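Local coordinates for glyoxalase family protein (Enterococcus faecalis, PDB 2P25), which is of unknown function but belongs to the glyoxalase/bleomycin resistance protein/dioxygenase superfamily, at residues Arg37-Leu45 with Glu55-Pro63. Numbering follows the deposited sequence.
Sequences RPEKNDIKL and EIFISDQFP
E55 meets K44 across the strand pair in a salt bridge, OE1 lying 3.0 Å from NZ, its hydrogen bond weak. K44 runs extended over one face of the F57 ring and bends only at its last torsion (chi4 -66°), bringing the ammonium to the carboxylate; D46 is its second acidic partner. I56 pairs with L45 through two backbone bonds, and the L45 N-H...O bond to I56 is straight (179°). F57 and K44 form a non-hydrogen-bonded antiparallel pair, with F57 CZ 3.7 Å from K44 CE. The edge of this ring, through CE1, lies under one face of the R37 guanidinium, 3.5 Å from NH1, the two planes 68° apart; K40 CD lies over the opposite face. D42 OD2 forms a salt bridge with R37 NH1 at 2.7 Å, its hydrogen bond being weak. R75 of the second subunit adds a cation-pi contact to F57. I58 repeats the double backbone bond, now with I43, and its CD1 reaches L45 CD2 (4.2 Å) on the face turned to helix 16-26. S59 OG accepts from Q61 N in an ST turn and shares a water with K40 O. Together these segments form the open end of an antiparallel beta hairpin in one beta-alpha-beta-beta-beta module of the glyoxalase fold.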
loop_
_atom_site.group_PDB
_atom_site.type_symbol
_atom_site.label_atom_id
_atom_site.label_comp_id
_atom_site.label_asym_id
_atom_site.label_seq_id
_atom_site.Cartn_x
_atom_site.Cartn_y
_atom_site.Cartn_z
ATOM N N ARG A 37 -6.296 -3.311 20.840
ATOM C CA ARG A 37 -6.853 -4.643 20.654
ATOM C C ARG A 37 -6.114 -5.631 21.558
ATOM O O ARG A 37 -5.052 -6.128 21.181
ATOM C CB ARG A 37 -6.753 -5.068 19.188
ATOM C CG ARG A 37 -7.354 -4.072 18.212
ATOM C CD ARG A 37 -6.596 -4.090 16.912
ATOM N NE ARG A 37 -7.227 -4.902 15.887
ATOM C CZ ARG A 37 -6.600 -5.769 15.095
ATOM N NH1 ARG A 37 -5.287 -5.970 15.188
ATOM N NH2 ARG A 37 -7.300 -6.444 14.194
ATOM N N PRO A 38 -6.686 -5.933 22.743
ATOM C CA PRO A 38 -5.927 -6.647 23.791
ATOM C C PRO A 38 -5.480 -8.017 23.314
ATOM O O PRO A 38 -4.361 -8.449 23.594
ATOM C CB PRO A 38 -6.938 -6.782 24.935
ATOM C CG PRO A 38 -8.293 -6.646 24.282
ATOM C CD PRO A 38 -8.079 -5.673 23.153
ATOM N N GLU A 39 -6.358 -8.660 22.553
ATOM C CA GLU A 39 -6.126 -9.977 21.991
ATOM C C GLU A 39 -4.891 -10.040 21.107
ATOM O O GLU A 39 -4.287 -11.113 20.980
ATOM C CB GLU A 39 -7.345 -10.379 21.151
ATOM C CG GLU A 39 -7.547 -11.884 20.980
ATOM C CD GLU A 39 -8.077 -12.559 22.240
ATOM O OE1 GLU A 39 -8.546 -11.841 23.162
ATOM O OE2 GLU A 39 -8.026 -13.809 22.300
ATOM N N LYS A 40 -4.505 -8.905 20.516
ATOM C CA LYS A 40 -3.751 -8.949 19.255
ATOM C C LYS A 40 -2.257 -8.666 19.105
ATOM O O LYS A 40 -1.747 -8.802 17.998
ATOM C CB LYS A 40 -4.577 -8.375 18.097
ATOM C CG LYS A 40 -5.438 -9.459 17.457
ATOM C CD LYS A 40 -6.489 -8.899 16.539
ATOM C CE LYS A 40 -7.303 -10.014 15.892
ATOM N NZ LYS A 40 -8.541 -9.480 15.239
ATOM N N ASN A 41 -1.531 -8.197 20.117
ATOM C CA ASN A 41 -1.956 -7.245 21.088
ATOM C C ASN A 41 -1.312 -5.971 20.529
ATOM O O ASN A 41 -0.077 -5.817 20.457
ATOM C CB ASN A 41 -1.393 -7.569 22.463
ATOM C CG ASN A 41 0.136 -7.617 22.485
ATOM O OD1 ASN A 41 0.789 -8.015 21.509
ATOM N ND2 ASN A 41 0.709 -7.203 23.606
ATOM N N ASP A 42 -2.156 -5.081 20.055
ATOM C CA ASP A 42 -1.647 -3.967 19.299
ATOM C C ASP A 42 -2.535 -2.776 19.539
ATOM O O ASP A 42 -3.455 -2.829 20.370
ATOM C CB ASP A 42 -1.514 -4.319 17.795
ATOM C CG ASP A 42 -2.833 -4.745 17.141
ATOM O OD1 ASP A 42 -3.913 -4.508 17.715
ATOM O OD2 ASP A 42 -2.791 -5.315 16.025
ATOM N N ILE A 43 -2.209 -1.697 18.853
ATOM C CA ILE A 43 -3.053 -0.529 18.760
ATOM C C ILE A 43 -3.407 -0.373 17.283
ATOM O O ILE A 43 -2.527 -0.500 16.428
ATOM C CB ILE A 43 -2.338 0.744 19.272
ATOM C CG1 ILE A 43 -1.999 0.596 20.761
ATOM C CG2 ILE A 43 -3.216 1.996 19.034
ATOM C CD1 ILE A 43 -1.134 1.687 21.306
ATOM N N LYS A 44 -4.692 -0.135 16.996
ATOM C CA LYS A 44 -5.152 0.127 15.635
ATOM C C LYS A 44 -5.509 1.607 15.525
ATOM O O LYS A 44 -6.445 2.079 16.162
ATOM C CB LYS A 44 -6.359 -0.744 15.279
ATOM C CG LYS A 44 -6.717 -0.763 13.806
ATOM C CD LYS A 44 -7.838 -1.782 13.516
ATOM C CE LYS A 44 -8.300 -1.669 12.073
ATOM N NZ LYS A 44 -8.963 -0.361 11.825
ATOM N N LEU A 45 -4.741 2.331 14.728
ATOM C CA LEU A 45 -4.895 3.770 14.559
ATOM C C LEU A 45 -5.322 4.044 13.127
ATOM O O LEU A 45 -4.557 3.724 12.187
ATOM C CB LEU A 45 -3.546 4.444 14.899
ATOM C CG LEU A 45 -3.403 5.956 14.813
ATOM C CD1 LEU A 45 -4.380 6.677 15.796
ATOM C CD2 LEU A 45 -1.961 6.394 15.021
ATOM N N GLU A 55 -4.576 3.040 7.715
ATOM C CA GLU A 55 -4.779 2.213 8.902
ATOM C C GLU A 55 -3.444 1.714 9.419
ATOM O O GLU A 55 -2.742 1.007 8.701
ATOM C CB GLU A 55 -5.618 1.033 8.496
ATOM C CG GLU A 55 -6.121 0.158 9.558
ATOM C CD GLU A 55 -7.279 -0.659 9.031
ATOM O OE1 GLU A 55 -8.413 -0.115 8.894
ATOM O OE2 GLU A 55 -7.039 -1.830 8.727
ATOM N N ILE A 56 -3.109 2.045 10.657
ATOM C CA ILE A 56 -1.796 1.684 11.181
ATOM C C ILE A 56 -1.964 0.745 12.354
ATOM O O ILE A 56 -2.694 1.069 13.306
ATOM C CB ILE A 56 -0.974 2.920 11.587
ATOM C CG1 ILE A 56 -1.006 3.966 10.457
ATOM C CG2 ILE A 56 0.450 2.495 11.968
ATOM C CD1 ILE A 56 -0.135 5.157 10.682
ATOM N N PHE A 57 -1.322 -0.411 12.278
ATOM C CA PHE A 57 -1.308 -1.384 13.364
ATOM C C PHE A 57 0.039 -1.220 14.060
ATOM O O PHE A 57 1.061 -1.298 13.409
ATOM C CB PHE A 57 -1.431 -2.813 12.798
ATOM C CG PHE A 57 -2.774 -3.081 12.164
ATOM C CD1 PHE A 57 -3.788 -3.713 12.884
ATOM C CD2 PHE A 57 -3.014 -2.694 10.853
ATOM C CE1 PHE A 57 -5.038 -3.944 12.289
ATOM C CE2 PHE A 57 -4.256 -2.902 10.260
ATOM C CZ PHE A 57 -5.259 -3.542 10.969
ATOM N N ILE A 58 0.026 -0.962 15.370
ATOM C CA ILE A 58 1.245 -0.634 16.092
ATOM C C ILE A 58 1.544 -1.731 17.110
ATOM O O ILE A 58 0.741 -2.000 17.985
ATOM C CB ILE A 58 1.117 0.736 16.837
ATOM C CG1 ILE A 58 0.675 1.841 15.862
ATOM C CG2 ILE A 58 2.441 1.141 17.509
ATOM C CD1 ILE A 58 0.181 3.087 16.530
ATOM N N SER A 59 2.726 -2.319 17.021
ATOM C CA SER A 59 3.092 -3.456 17.886
ATOM C C SER A 59 4.601 -3.665 17.875
ATOM O O SER A 59 5.241 -3.559 16.833
ATOM C CB SER A 59 2.393 -4.733 17.415
ATOM O OG SER A 59 2.755 -5.859 18.216
ATOM N N ASP A 60 5.153 -4.040 19.022
ATOM C CA ASP A 60 6.565 -4.391 19.050
ATOM C C ASP A 60 6.814 -5.824 18.567
ATOM O O ASP A 60 7.942 -6.293 18.594
ATOM C CB ASP A 60 7.168 -4.149 20.442
ATOM C CG ASP A 60 6.593 -5.062 21.490
ATOM O OD1 ASP A 60 5.657 -5.825 21.186
ATOM O OD2 ASP A 60 7.088 -5.015 22.646
ATOM N N GLN A 61 5.780 -6.506 18.100
ATOM C CA GLN A 61 5.935 -7.898 17.662
ATOM C C GLN A 61 6.430 -8.044 16.219
ATOM O O GLN A 61 6.932 -9.122 15.813
ATOM C CB GLN A 61 4.636 -8.668 17.879
ATOM C CG GLN A 61 4.321 -8.808 19.377
ATOM C CD GLN A 61 5.342 -9.685 20.107
ATOM O OE1 GLN A 61 6.230 -9.188 20.815
ATOM N NE2 GLN A 61 5.242 -10.993 19.903
ATOM N N PHE A 62 6.293 -6.979 15.437
ATOM C CA PHE A 62 6.642 -7.055 14.025
ATOM C C PHE A 62 8.161 -6.945 13.849
ATOM O O PHE A 62 8.750 -5.956 14.259
ATOM C CB PHE A 62 6.007 -5.897 13.250
ATOM C CG PHE A 62 4.516 -5.764 13.404
ATOM C CD1 PHE A 62 3.664 -6.831 13.160
ATOM C CD2 PHE A 62 3.964 -4.527 13.745
ATOM C CE1 PHE A 62 2.273 -6.677 13.277
ATOM C CE2 PHE A 62 2.576 -4.356 13.840
ATOM C CZ PHE A 62 1.732 -5.409 13.619
ATOM N N PRO A 63 8.791 -7.924 13.164
ATOM C CA PRO A 63 10.206 -7.789 12.821
ATOM C C PRO A 63 10.433 -6.775 11.692
ATOM O O PRO A 63 9.474 -6.301 11.062
ATOM C CB PRO A 63 10.581 -9.204 12.332
ATOM C CG PRO A 63 9.317 -9.708 11.746
ATOM C CD PRO A 63 8.230 -9.195 12.671
HETATM O O HOH W 1 1.338 -8.070 17.135
#